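Local coordinates for protein 3'-5'-exonuclease (Saccharomyces cerevisiae, PDB 3E2V) that is a TatD-type, magnesium-dependent nuclease that probably cuts double-stranded DNA internally and trims it from the 3' end, at residues T302-C307 and N357-M362; L44-Q49 and L350-G355; V52-V57 and P80-H85; N20-M25 and Q66-L71; S254-A259 and G278-T283. One frame throughout, in Å; residues are numbered along the deposited sequence.

How the interactions relate
The five contacts lie along a TIM-barrel fold whose eight parallel strands run in chain order. Interaction 3 joins the second and third strands; interaction 4 sets the loop near the first strand against helix 62-75, which links the second and third strands, and touches interaction 3. Interaction 5 pairs the loops after strands 250-252 and 272-276, its centre about 25 Å from that of interaction 4. Interaction 1, which joins the loop after the last barrel strand to the chain entering helix 362-373, touches all the others: a disulfide runs to interaction 5, Asn20 of interaction 4 meets Asp303, and a salt bridge reaches interaction 2, between helix 40-49 and strand 351-353. Interactions 1, 4 and 5 thus converge around the magnesium site.

Interaction 1. Residues T302-C307 and N357-M362; sequences TDAPWC and NEPCNM. With MG (magnesium ion), chain E.
Asn357 reaches the loop 302-307 with both backbone and side chain. Its amide N gives a hydrogen bond to Pro305 O (2.9 Å), coming from above that carbonyl's plane, while ND2 donates to Trp306 O (2.9 Å, 161° at the hydrogen), which lies in the plane of the Asn357 amide. CG, anti to the backbone N (chi1 -162°), brings the amide beside the 302-307 carbonyls. The amide is fixed from its other end by Asn361 ND2, which donates to Asn357 OD1 at 2.8 Å, nearly along the C=O axis. Thr302 CG2 fits between Glu358 O (3.5 Å) and Met362 CG (3.8 Å), and Ala304 CB rests 3.6 Å from Glu358 CA. Thr302 OG1 closes an ST turn by accepting from Ala304 N and also bonds Asp16. These bonds probably help to set the bend that carries Asp303, which binds magnesium through OD1 at 2.2 Å, alongside His253, three close waters and a more distant fourth. A cis peptide before Pro305 shapes the same bend. The loop follows the last barrel strand, 298-300; Pro359 and Met362 lean on strand 14-16, Pro359 also touches helix 40-49, and helix 362-373 begins where the contact ends.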
# COMPACT_ATOMS: atom_id res chain seq x y z
N THR A 302 4.29 6.82 -3.23
CA THR A 302 4.55 7.97 -2.35
C THR A 302 4.22 7.69 -0.89
O THR A 302 4.84 8.26 0.02
CB THR A 302 3.77 9.25 -2.74
OG1 THR A 302 2.35 8.99 -2.71
CG2 THR A 302 4.21 9.79 -4.10
N ASP A 303 3.24 6.82 -0.63
CA ASP A 303 2.65 6.67 0.72
C ASP A 303 2.00 7.98 1.19
O ASP A 303 1.78 8.16 2.40
CB ASP A 303 3.66 6.14 1.75
CG ASP A 303 2.99 5.37 2.87
OD1 ASP A 303 2.01 4.64 2.58
OD2 ASP A 303 3.44 5.50 4.03
N ALA A 304 1.68 8.86 0.24
CA ALA A 304 1.07 10.15 0.61
C ALA A 304 -0.15 9.90 1.52
O ALA A 304 -0.94 8.97 1.28
CB ALA A 304 0.67 10.89 -0.62
N PRO A 305 -0.33 10.70 2.58
CA PRO A 305 0.36 11.95 2.89
C PRO A 305 1.68 11.81 3.65
O PRO A 305 2.25 12.83 4.05
CB PRO A 305 -0.65 12.67 3.78
CG PRO A 305 -1.22 11.54 4.60
CD PRO A 305 -1.36 10.38 3.59
N TRP A 306 2.12 10.58 3.88
CA TRP A 306 3.36 10.28 4.61
C TRP A 306 4.56 10.26 3.68
O TRP A 306 4.42 10.39 2.45
CB TRP A 306 3.22 8.91 5.28
CG TRP A 306 1.89 8.74 5.94
CD1 TRP A 306 0.89 7.86 5.58
CD2 TRP A 306 1.39 9.48 7.05
NE1 TRP A 306 -0.19 8.02 6.41
CE2 TRP A 306 0.08 9.00 7.33
CE3 TRP A 306 1.92 10.50 7.86
CZ2 TRP A 306 -0.70 9.51 8.37
CZ3 TRP A 306 1.14 11.01 8.90
CH2 TRP A 306 -0.16 10.51 9.14
N CYS A 307 5.75 10.14 4.28
CA CYS A 307 6.98 9.85 3.54
C CYS A 307 7.47 10.95 2.61
O CYS A 307 8.10 10.68 1.57
CB CYS A 307 6.87 8.51 2.81
SG CYS A 307 6.58 7.10 3.94
N ASN A 357 2.45 15.12 2.23
CA ASN A 357 2.94 14.59 0.96
C ASN A 357 1.79 14.32 -0.01
O ASN A 357 0.63 14.19 0.40
CB ASN A 357 3.80 13.35 1.20
CG ASN A 357 4.68 13.02 0.02
OD1 ASN A 357 4.94 13.86 -0.85
ND2 ASN A 357 5.14 11.77 -0.02
N GLU A 358 2.10 14.27 -1.31
CA GLU A 358 1.08 14.06 -2.34
C GLU A 358 1.56 13.12 -3.43
O GLU A 358 2.77 12.99 -3.65
CB GLU A 358 0.69 15.38 -2.99
CG GLU A 358 0.12 16.42 -2.04
CD GLU A 358 -0.60 17.55 -2.76
OE1 GLU A 358 -0.63 17.55 -4.01
OE2 GLU A 358 -1.12 18.47 -2.07
N PRO A 359 0.61 12.49 -4.15
CA PRO A 359 1.01 11.63 -5.28
C PRO A 359 1.77 12.37 -6.39
O PRO A 359 2.53 11.72 -7.15
CB PRO A 359 -0.33 11.06 -5.79
CG PRO A 359 -1.38 12.00 -5.26
CD PRO A 359 -0.85 12.48 -3.93
N CYS A 360 1.63 13.69 -6.50
CA CYS A 360 2.40 14.40 -7.52
C CYS A 360 3.90 14.36 -7.26
O CYS A 360 4.70 14.80 -8.10
CB CYS A 360 1.97 15.87 -7.69
SG CYS A 360 2.25 16.94 -6.26
N ASN A 361 4.29 13.83 -6.10
CA ASN A 361 5.70 13.70 -5.76
C ASN A 361 6.31 12.36 -6.15
O ASN A 361 7.44 12.06 -5.79
CB ASN A 361 5.92 14.03 -4.28
CG ASN A 361 5.76 15.51 -4.00
OD1 ASN A 361 5.79 16.33 -4.92
ND2 ASN A 361 5.56 15.86 -2.74
N MET A 362 5.58 11.58 -6.94
CA MET A 362 6.14 10.37 -7.55
C MET A 362 7.46 10.64 -8.26
O MET A 362 8.42 9.87 -8.14
CB MET A 362 5.13 9.76 -8.53
CG MET A 362 4.07 8.91 -7.82
SD MET A 362 4.68 7.32 -7.03
CE MET A 362 4.85 6.33 -8.57
MG MG E . 1.57 2.81 3.81
O HOH W 1 7.24 9.33 -0.62
O HOH W 2 0.77 4.08 5.22
O HOH W 3 3.27 2.84 4.89
O HOH W 4 -0.34 2.69 3.06
O HOH W 5 1.22 0.82 5.41

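Interaction 2. Residues L44-Q49 and L350-G355; sequences LERAAQ and LYMVKG
Arg46 of helix 40-49 and Leu350, the residue before strand 351-353, form the closest CA pair of the two segments, 7.0 Å between their CA atoms. The helix belongs to the TIM-barrel fold, and the strand pairs in parallel with 334-336 in a small two-stranded sheet outside the barrel strands, so the contact ties that sheet to the barrel's helical layer. Side chains span the gap. Leu350 lies across the aliphatic part of Arg46, with CB and CD1 each 3.7 Å from Arg46 CG. Its other branch, CD2, approaches Glu45 OE1 at 4.1 Å, the two side chains crossing at about a right angle, while CD1 also comes near Gln49 OE1. Met352 CG adds a further apolar touch, 4.0 Å from Arg46 CD. The Arg46 chain bends at chi3 (-73°), which sets NE off the line of the preceding carbons. Beyond the bend, the guanidinium has salt bridges to Glu358 through NE and to Asp39 through NH2. An alanine at Arg46 would probably leave Glu358 OE1 and Asp39 without this positive mate and open a gap beside Leu350 CB and CD1. Tyr351 O sits over one face of the guanidinium, offset toward its rim and 3.0 Å from Arg46 NH1, at an angle too poor for a hydrogen bond.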
# COMPACT_ATOMS: atom_id res chain seq x y z
N LEU A 44 -5.58 15.48 -7.17
CA LEU A 44 -5.48 14.57 -8.31
C LEU A 44 -5.09 15.32 -9.58
O LEU A 44 -4.33 14.78 -10.39
CB LEU A 44 -6.77 13.77 -8.47
CG LEU A 44 -7.06 12.79 -7.31
CD1 LEU A 44 -8.51 12.30 -7.32
CD2 LEU A 44 -6.09 11.59 -7.28
N GLU A 45 -5.58 16.54 -9.73
CA GLU A 45 -5.16 17.41 -10.84
C GLU A 45 -3.66 17.71 -10.79
O GLU A 45 -2.98 17.68 -11.83
CB GLU A 45 -6.01 18.70 -10.86
CG GLU A 45 -7.47 18.41 -11.17
CD GLU A 45 -8.42 19.59 -11.02
OE1 GLU A 45 -8.01 20.66 -10.52
OE2 GLU A 45 -9.59 19.44 -11.42
N ARG A 46 -3.12 17.98 -9.60
CA ARG A 46 -1.68 18.20 -9.44
C ARG A 46 -0.90 16.95 -9.84
O ARG A 46 0.12 17.05 -10.54
CB ARG A 46 -1.32 18.59 -8.00
CG ARG A 46 -1.78 19.98 -7.62
CD ARG A 46 -1.23 20.39 -6.29
NE ARG A 46 -1.83 19.73 -5.12
CZ ARG A 46 -2.98 20.10 -4.55
NH1 ARG A 46 -3.72 21.08 -5.09
NH2 ARG A 46 -3.41 19.47 -3.47
N ALA A 47 -1.37 15.79 -9.40
CA ALA A 47 -0.69 14.54 -9.75
C ALA A 47 -0.68 14.30 -11.27
O ALA A 47 0.33 13.92 -11.84
CB ALA A 47 -1.34 13.36 -9.00
N ALA A 48 -1.83 14.54 -11.92
CA ALA A 48 -1.95 14.33 -13.37
C ALA A 48 -1.01 15.26 -14.13
O ALA A 48 -0.37 14.88 -15.12
CB ALA A 48 -3.38 14.54 -13.82
N GLN A 49 -0.90 16.49 -13.64
CA GLN A 49 -0.01 17.48 -14.23
C GLN A 49 1.45 17.05 -14.11
O GLN A 49 2.28 17.39 -14.97
CB GLN A 49 -0.24 18.85 -13.59
CG GLN A 49 0.54 19.97 -14.28
CD GLN A 49 0.08 21.35 -13.86
OE1 GLN A 49 -1.12 21.62 -13.71
NE2 GLN A 49 1.04 22.24 -13.67
N LEU A 350 -2.85 25.95 -8.34
CA LEU A 350 -2.89 24.79 -7.45
C LEU A 350 -1.84 24.90 -6.37
O LEU A 350 -0.67 25.22 -6.64
CB LEU A 350 -2.69 23.52 -8.28
CG LEU A 350 -3.79 23.20 -9.30
CD1 LEU A 350 -3.31 22.12 -10.29
CD2 LEU A 350 -5.10 22.79 -8.65
N TYR A 351 -2.24 24.61 -5.13
CA TYR A 351 -1.38 24.76 -3.96
C TYR A 351 -1.33 23.49 -3.13
O TYR A 351 -2.34 22.80 -3.02
CB TYR A 351 -1.91 25.86 -3.05
CG TYR A 351 -1.70 27.27 -3.54
CD1 TYR A 351 -0.65 28.04 -3.04
CD2 TYR A 351 -2.56 27.84 -4.48
CE1 TYR A 351 -0.45 29.35 -3.48
CE2 TYR A 351 -2.36 29.15 -4.93
CZ TYR A 351 -1.31 29.88 -4.42
OH TYR A 351 -1.10 31.18 -4.84
N MET A 352 -0.17 23.22 -2.54
CA MET A 352 0.07 22.10 -1.63
C MET A 352 0.10 22.60 -0.19
O MET A 352 0.15 23.81 0.05
CB MET A 352 1.40 21.39 -1.94
CG MET A 352 1.53 20.95 -3.41
SD MET A 352 3.13 20.20 -3.93
CE MET A 352 2.99 18.58 -3.15
N VAL A 353 0.05 21.65 0.74
CA VAL A 353 0.09 21.97 2.17
C VAL A 353 1.43 21.50 2.73
O VAL A 353 1.80 20.33 2.56
CB VAL A 353 -1.07 21.29 2.92
CG1 VAL A 353 -0.89 21.48 4.43
CG2 VAL A 353 -2.42 21.84 2.43
N LYS A 354 2.17 22.41 3.37
CA LYS A 354 3.47 22.08 3.94
C LYS A 354 3.34 20.90 4.90
O LYS A 354 2.45 20.89 5.75
CB LYS A 354 4.08 23.29 4.67
CG LYS A 354 4.34 24.48 3.75
CD LYS A 354 4.99 25.64 4.49
CE LYS A 354 5.28 26.81 3.54
NZ LYS A 354 6.27 26.47 2.46
N GLY A 355 4.19 19.90 4.73
CA GLY A 355 4.18 18.71 5.58
C GLY A 355 3.26 17.59 5.13
O GLY A 355 3.33 16.50 5.69

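Interaction 3. Residues V52-V57 and P80-H85; sequences VKNALV and PLKLYH
Leu81 fills a notch at the start of strand 52-57: its CD2 branch meets Val52 CG1 at 3.7 Å and Ala55 CB at 4.1 Å, while CD1 lies 3.3 Å from Val52 O. The small Ala55 forms the hollow that two larger leucines share, since Leu83 CD2 comes to its CB beside Leu81, at 3.9 Å, and continues toward Val57 CG2. On the face carrying Asn54 and Leu56, the amide of Asn54 lies over Lys82 CB, and OD1 reaches the ring edge of Tyr84, 3.2 Å from CE2 and near the ring plane. The amide and ring planes are 38° apart. Chi1 of Asn54 (-75°) puts CG beside the backbone N, and the amide end then comes nearer to strand 82-87. An alanine in place of Asn54 would probably leave the edge of Tyr84 without this polar neighbour and open a gap beside Lys82. Further along, Leu56 CD1 packs on Tyr84 CB at 3.9 Å. Strands 52-57 and 82-87 with helix 62-75 make a beta-alpha-beta unit of the TIM barrel, the strand segments running parallel with 26° between their directions. Four backbone hydrogen bonds join them; the one from Tyr84 N to Ala55 O is nearly straight (2.9 Å). Helix 62-75 covers the face of Val57 and Leu83, and helix 40-49 packs on Val52 and Leu81. Val57 and His85 meet CB to CB at 4.0 Å on the face of Ala55.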
# COMPACT_ATOMS: atom_id res chain seq x y z
N VAL A 52 1.39 11.55 -13.24
CA VAL A 52 0.81 10.39 -12.57
C VAL A 52 -0.47 10.00 -13.30
O VAL A 52 -1.41 10.79 -13.40
CB VAL A 52 0.56 10.63 -11.06
CG1 VAL A 52 0.20 9.31 -10.36
CG2 VAL A 52 1.78 11.27 -10.42
N LYS A 53 -0.49 8.77 -13.82
CA LYS A 53 -1.60 8.31 -14.62
C LYS A 53 -2.59 7.48 -13.81
O LYS A 53 -3.79 7.54 -14.05
CB LYS A 53 -1.09 7.48 -15.80
CG LYS A 53 -0.05 8.18 -16.65
CD LYS A 53 -0.58 9.47 -17.29
CE LYS A 53 0.55 10.18 -18.01
NZ LYS A 53 0.07 11.45 -18.62
N ASN A 54 -2.08 6.67 -12.88
CA ASN A 54 -2.91 5.72 -12.14
C ASN A 54 -2.44 5.74 -10.69
O ASN A 54 -1.28 6.09 -10.43
CB ASN A 54 -2.69 4.28 -12.64
CG ASN A 54 -3.35 3.98 -13.97
OD1 ASN A 54 -4.08 2.99 -14.08
ND2 ASN A 54 -3.07 4.79 -14.97
N ALA A 55 -3.33 5.38 -9.76
CA ALA A 55 -2.90 5.19 -8.37
C ALA A 55 -3.74 4.12 -7.73
O ALA A 55 -4.89 3.90 -8.12
CB ALA A 55 -2.98 6.49 -7.58
N LEU A 56 -3.14 3.43 -6.76
CA LEU A 56 -3.83 2.43 -5.98
C LEU A 56 -4.12 3.02 -4.61
O LEU A 56 -3.19 3.39 -3.87
CB LEU A 56 -2.94 1.18 -5.87
CG LEU A 56 -3.55 -0.03 -5.14
CD1 LEU A 56 -4.69 -0.64 -5.97
CD2 LEU A 56 -2.45 -1.08 -4.93
N VAL A 57 -5.41 3.11 -4.27
CA VAL A 57 -5.86 3.67 -2.99
C VAL A 57 -5.89 2.55 -1.96
O VAL A 57 -6.51 1.53 -2.18
CB VAL A 57 -7.26 4.33 -3.15
CG1 VAL A 57 -7.81 4.84 -1.82
CG2 VAL A 57 -7.18 5.47 -4.16
N PRO A 80 -8.67 12.98 -12.90
CA PRO A 80 -7.89 12.75 -14.11
C PRO A 80 -6.92 11.56 -13.97
O PRO A 80 -6.27 11.19 -14.95
CB PRO A 80 -7.13 14.07 -14.28
CG PRO A 80 -6.98 14.59 -12.91
CD PRO A 80 -8.19 14.15 -12.14
N LEU A 81 -6.80 10.99 -12.77
CA LEU A 81 -6.08 9.72 -12.57
C LEU A 81 -7.06 8.57 -12.59
O LEU A 81 -8.19 8.70 -12.11
CB LEU A 81 -5.36 9.69 -11.22
CG LEU A 81 -3.94 10.24 -11.10
CD1 LEU A 81 -3.88 11.73 -11.38
CD2 LEU A 81 -3.40 9.94 -9.72
N LYS A 82 -6.64 7.44 -13.15
CA LYS A 82 -7.42 6.23 -12.99
C LYS A 82 -7.09 5.67 -11.61
O LYS A 82 -5.93 5.37 -11.31
CB LYS A 82 -7.10 5.21 -14.08
CG LYS A 82 -7.91 3.93 -13.98
CD LYS A 82 -9.41 4.15 -14.17
CE LYS A 82 -10.20 2.89 -13.89
NZ LYS A 82 -11.61 3.20 -13.50
N LEU A 83 -8.12 5.56 -10.77
CA LEU A 83 -7.94 5.08 -9.41
C LEU A 83 -8.45 3.67 -9.24
O LEU A 83 -9.58 3.33 -9.64
CB LEU A 83 -8.65 5.99 -8.42
CG LEU A 83 -8.17 7.44 -8.38
CD1 LEU A 83 -9.03 8.25 -7.43
CD2 LEU A 83 -6.72 7.53 -7.96
N TYR A 84 -7.59 2.85 -8.65
CA TYR A 84 -7.94 1.52 -8.18
C TYR A 84 -7.83 1.48 -6.67
O TYR A 84 -7.35 2.43 -6.07
CB TYR A 84 -7.05 0.47 -8.85
CG TYR A 84 -7.13 0.54 -10.36
CD1 TYR A 84 -8.32 0.23 -11.02
CD2 TYR A 84 -6.05 0.95 -11.11
CE1 TYR A 84 -8.41 0.30 -12.40
CE2 TYR A 84 -6.13 1.03 -12.50
CZ TYR A 84 -7.31 0.71 -13.14
OH TYR A 84 -7.38 0.80 -14.52
N HIS A 85 -8.31 0.41 -6.04
CA HIS A 85 -8.14 0.31 -4.59
C HIS A 85 -7.96 -1.12 -4.11
O HIS A 85 -8.19 -2.10 -4.86
CB HIS A 85 -9.34 0.94 -3.88
CG HIS A 85 -10.59 0.14 -4.05
ND1 HIS A 85 -10.92 -0.90 -3.20
CD2 HIS A 85 -11.53 0.15 -5.02
CE1 HIS A 85 -12.05 -1.45 -3.60
NE2 HIS A 85 -12.45 -0.82 -4.70
O HOH W 6 -3.39 11.33 -15.23
O HOH W 7 -4.86 8.59 -16.27

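Interaction 4. Residues N20-M25 and Q66-L71; sequences NLTDPM and QSAIEL
Leu21 and Thr22 occupy the middle of a type I turn running from Asn20 to Asp23, and this turn is laid against helix 62-75 with Thr22 and Ala68 nearest, 6.3 Å between their CA atoms. Leu71 provides the main apolar touch. Its CD2 methyl approaches Leu21 CG and CD2, both at 3.8 Å, the two side chains crossing at about a right angle, and the same methyl lies 3.6 Å from Leu21 O. In both leucines CG stands anti to the backbone N, near 180° in Leu71, which extends that side chain from the helix toward the turn. One turn back along the helix, Thr22 CG2 rests on the backbone between Ser67 and Ala68, 3.9 Å from Ala68 N, with Ala68 CB at 4.2 Å. Asp23 closes an Asx turn by accepting from Met25 N through OD2 (2.9 Å). Asn20, which opens the type I turn, bonds the magnesium ligand Asp303 through ND2, so the turn lies in the second shell of the metal. Leu21 also packs on Leu83, so the turn meets both the helix and strand 82-87 of the barrel. Between the two segments the touch is made by methyl groups and backbone, so its hold comes from shape and the burial of apolar surface; the hydroxyl of the touching threonine, OG1, is bonded to Glu64 of the same helix, so the methyl is probably held toward the helix.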
# COMPACT_ATOMS: atom_id res chain seq x y z
N ASN A 20 -2.74 6.94 0.10
CA ASN A 20 -3.71 6.81 1.20
C ASN A 20 -4.76 7.89 1.10
O ASN A 20 -4.83 8.80 1.94
CB ASN A 20 -2.97 6.90 2.53
CG ASN A 20 -1.92 5.84 2.68
OD1 ASN A 20 -2.23 4.68 2.95
ND2 ASN A 20 -0.64 6.24 2.52
N LEU A 21 -5.56 7.82 0.05
CA LEU A 21 -6.47 8.91 -0.29
C LEU A 21 -7.58 9.14 0.72
O LEU A 21 -8.12 10.26 0.79
CB LEU A 21 -7.04 8.68 -1.69
CG LEU A 21 -7.63 9.94 -2.32
CD1 LEU A 21 -6.57 11.01 -2.59
CD2 LEU A 21 -8.36 9.58 -3.61
N THR A 22 -7.92 8.13 1.50
CA THR A 22 -8.90 8.33 2.57
C THR A 22 -8.34 9.05 3.80
O THR A 22 -9.10 9.31 4.74
CB THR A 22 -9.49 7.01 3.06
OG1 THR A 22 -8.45 6.22 3.69
CG2 THR A 22 -10.11 6.23 1.92
N ASP A 23 -7.03 9.34 3.84
CA ASP A 23 -6.47 9.94 5.03
C ASP A 23 -7.13 11.28 5.35
O ASP A 23 -7.39 12.06 4.44
CB ASP A 23 -4.97 10.14 4.89
CG ASP A 23 -4.35 10.52 6.21
OD1 ASP A 23 -4.01 9.61 6.97
OD2 ASP A 23 -4.30 11.72 6.50
N PRO A 24 -7.45 11.54 6.63
CA PRO A 24 -8.08 12.81 6.96
C PRO A 24 -7.39 14.08 6.46
O PRO A 24 -8.08 15.07 6.20
CB PRO A 24 -8.18 12.77 8.49
CG PRO A 24 -8.34 11.30 8.76
CD PRO A 24 -7.34 10.68 7.83
N MET A 25 -6.07 14.06 6.29
CA MET A 25 -5.37 15.27 5.81
C MET A 25 -5.85 15.68 4.41
O MET A 25 -5.93 16.87 4.08
CB MET A 25 -3.84 15.08 5.80
CG MET A 25 -3.20 15.10 7.18
SD MET A 25 -1.34 15.19 7.10
CE MET A 25 -0.97 13.56 7.65
N GLN A 66 -14.25 0.01 2.78
CA GLN A 66 -15.53 0.55 2.33
C GLN A 66 -15.44 2.05 2.01
O GLN A 66 -15.97 2.49 0.98
CB GLN A 66 -16.61 0.28 3.38
CG GLN A 66 -18.02 0.64 2.92
CD GLN A 66 -18.50 -0.22 1.76
OE1 GLN A 66 -18.28 -1.44 1.73
NE2 GLN A 66 -19.15 0.42 0.77
N SER A 67 -14.76 2.81 2.86
CA SER A 67 -14.48 4.23 2.56
C SER A 67 -13.74 4.41 1.23
O SER A 67 -14.05 5.31 0.46
CB SER A 67 -13.71 4.90 3.69
OG SER A 67 -14.52 4.96 4.85
N ALA A 68 -12.74 3.55 0.98
CA ALA A 68 -11.99 3.62 -0.28
C ALA A 68 -12.87 3.30 -1.49
O ALA A 68 -12.82 4.01 -2.51
CB ALA A 68 -10.77 2.69 -0.24
N ILE A 69 -13.68 2.25 -1.39
CA ILE A 69 -14.66 1.93 -2.43
C ILE A 69 -15.51 3.14 -2.77
O ILE A 69 -15.67 3.47 -3.94
CB ILE A 69 -15.58 0.76 -1.98
CG1 ILE A 69 -14.79 -0.56 -1.94
CG2 ILE A 69 -16.77 0.60 -2.93
CD1 ILE A 69 -15.45 -1.61 -1.06
N GLU A 70 -16.03 3.79 -1.74
CA GLU A 70 -16.97 4.89 -1.93
C GLU A 70 -16.27 6.13 -2.44
O GLU A 70 -16.83 6.86 -3.27
CB GLU A 70 -17.68 5.19 -0.63
CG GLU A 70 -18.63 4.07 -0.24
CD GLU A 70 -19.03 4.14 1.22
OE1 GLU A 70 -18.80 5.18 1.88
OE2 GLU A 70 -19.59 3.13 1.71
N LEU A 71 -15.06 6.39 -1.95
CA LEU A 71 -14.32 7.56 -2.40
C LEU A 71 -13.95 7.44 -3.88
O LEU A 71 -14.11 8.40 -4.65
CB LEU A 71 -13.08 7.79 -1.52
CG LEU A 71 -12.20 8.99 -1.87
CD1 LEU A 71 -13.01 10.30 -1.82
CD2 LEU A 71 -11.02 9.06 -0.90

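Interaction 5. Residues S254-A259 and G278-T283; sequences SFTGSA and GCSLRT
Ser280 and Phe255 make the one direct hydrogen bond between these loops: Ser280 OG donates to Phe255 O at 2.7 Å, from above the carbonyl plane. OG stands anti to the carbonyl carbon of its own residue (chi1 -53°), beside the backbone N, and accepts from Asn277 N while donating to Phe255 O, so the hydroxyl is held by its own loop as it reaches across from the end of the 3-10 segment 278-280. A water adds a second bridge, donating to both Phe255 O and Ser280 O, each at 3.0 Å; Phe255 O therefore has two partners. Van der Waals contact comes from Thr256, whose CG2 methyl lies 3.6 Å from Cys279 O and 4.2 Å from Cys279 CB. The same methyl is 4.2 Å from Arg282 NH2. Within the 278-283 loop, the Arg282 guanidinium folds back so that Cys279 CB sits over the centre of one face, 3.7 Å above its plane, and NE makes a weak hydrogen bond to Cys279 O. Covalent linkage is supplied by Cys279, whose disulfide to Cys307 ties this loop to the one after strand 298-300. Phe255 CB leads away from 278-283, and the ring packs on helices 259-268 and 284-291. Both loops follow barrel strands, and Ser254 comes directly after the magnesium ligand His253, an arrangement typical of TIM-barrel metallo-dependent hydrolases, which carry their metal site at the C-terminal ends of the strands.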
# COMPACT_ATOMS: atom_id res chain seq x y z
N SER A 254 6.06 -0.26 0.82
CA SER A 254 6.75 0.63 1.77
C SER A 254 7.93 -0.05 2.49
O SER A 254 8.01 -0.04 3.72
CB SER A 254 5.74 1.20 2.78
OG SER A 254 6.32 2.29 3.48
N PHE A 255 8.82 -0.66 1.71
CA PHE A 255 9.93 -1.41 2.28
C PHE A 255 11.01 -0.51 2.90
O PHE A 255 11.54 0.37 2.22
CB PHE A 255 10.57 -2.29 1.22
CG PHE A 255 11.71 -3.10 1.76
CD1 PHE A 255 11.46 -4.19 2.58
CD2 PHE A 255 13.03 -2.74 1.49
CE1 PHE A 255 12.51 -4.95 3.10
CE2 PHE A 255 14.09 -3.51 2.03
CZ PHE A 255 13.82 -4.61 2.82
N THR A 256 11.35 -0.79 4.16
CA THR A 256 12.40 -0.01 4.85
C THR A 256 13.37 -0.91 5.62
O THR A 256 14.10 -0.44 6.50
CB THR A 256 11.80 1.01 5.84
OG1 THR A 256 11.08 0.30 6.84
CG2 THR A 256 10.87 2.00 5.13
N GLY A 257 13.39 -2.20 5.27
CA GLY A 257 14.20 -3.18 5.98
C GLY A 257 15.67 -3.22 5.61
O GLY A 257 16.18 -2.41 4.83
N SER A 258 16.37 -4.18 6.20
CA SER A 258 17.78 -4.33 5.99
C SER A 258 18.11 -5.08 4.71
O SER A 258 17.23 -5.66 4.07
CB SER A 258 18.37 -5.09 7.18
OG SER A 258 17.96 -6.45 7.14
N ALA A 259 19.39 -5.09 4.33
CA ALA A 259 19.85 -5.88 3.18
C ALA A 259 19.56 -7.37 3.37
O ALA A 259 19.18 -8.06 2.42
CB ALA A 259 21.34 -5.66 2.94
N GLY A 278 9.41 7.48 -0.21
CA GLY A 278 10.38 8.36 0.44
C GLY A 278 10.90 7.80 1.75
O GLY A 278 12.06 8.04 2.10
N CYS A 279 10.07 7.06 2.47
CA CYS A 279 10.52 6.44 3.73
C CYS A 279 11.59 5.36 3.50
O CYS A 279 12.44 5.12 4.36
CB CYS A 279 9.33 5.87 4.52
SG CYS A 279 8.22 7.12 5.21
N SER A 280 11.54 4.72 2.32
CA SER A 280 12.52 3.72 1.90
C SER A 280 13.87 4.34 1.55
O SER A 280 14.78 3.59 1.19
CB SER A 280 12.02 3.03 0.62
OG SER A 280 10.71 2.53 0.79
N LEU A 281 13.99 5.67 1.59
CA LEU A 281 15.15 6.39 1.02
C LEU A 281 15.78 7.39 2.02
O LEU A 281 16.50 8.33 1.63
CB LEU A 281 14.74 7.11 -0.29
CG LEU A 281 14.12 6.24 -1.41
CD1 LEU A 281 13.43 7.15 -2.43
CD2 LEU A 281 15.19 5.38 -2.06
N ARG A 282 15.49 7.21 3.31
CA ARG A 282 15.83 8.23 4.31
C ARG A 282 17.29 8.26 4.71
O ARG A 282 17.85 9.34 4.92
CB ARG A 282 14.94 8.09 5.54
CG ARG A 282 13.54 8.66 5.31
CD ARG A 282 12.66 8.52 6.52
NE ARG A 282 12.41 7.11 6.78
CZ ARG A 282 11.44 6.65 7.56
NH1 ARG A 282 10.61 7.49 8.17
NH2 ARG A 282 11.30 5.34 7.72
N THR A 283 17.90 7.09 4.85
CA THR A 283 19.30 7.03 5.27
C THR A 283 20.21 6.46 4.19
O THR A 283 19.74 5.85 3.22
CB THR A 283 19.47 6.12 6.49
OG1 THR A 283 19.26 4.75 6.09
CG2 THR A 283 18.48 6.48 7.60
O HOH W 8 14.50 0.69 1.68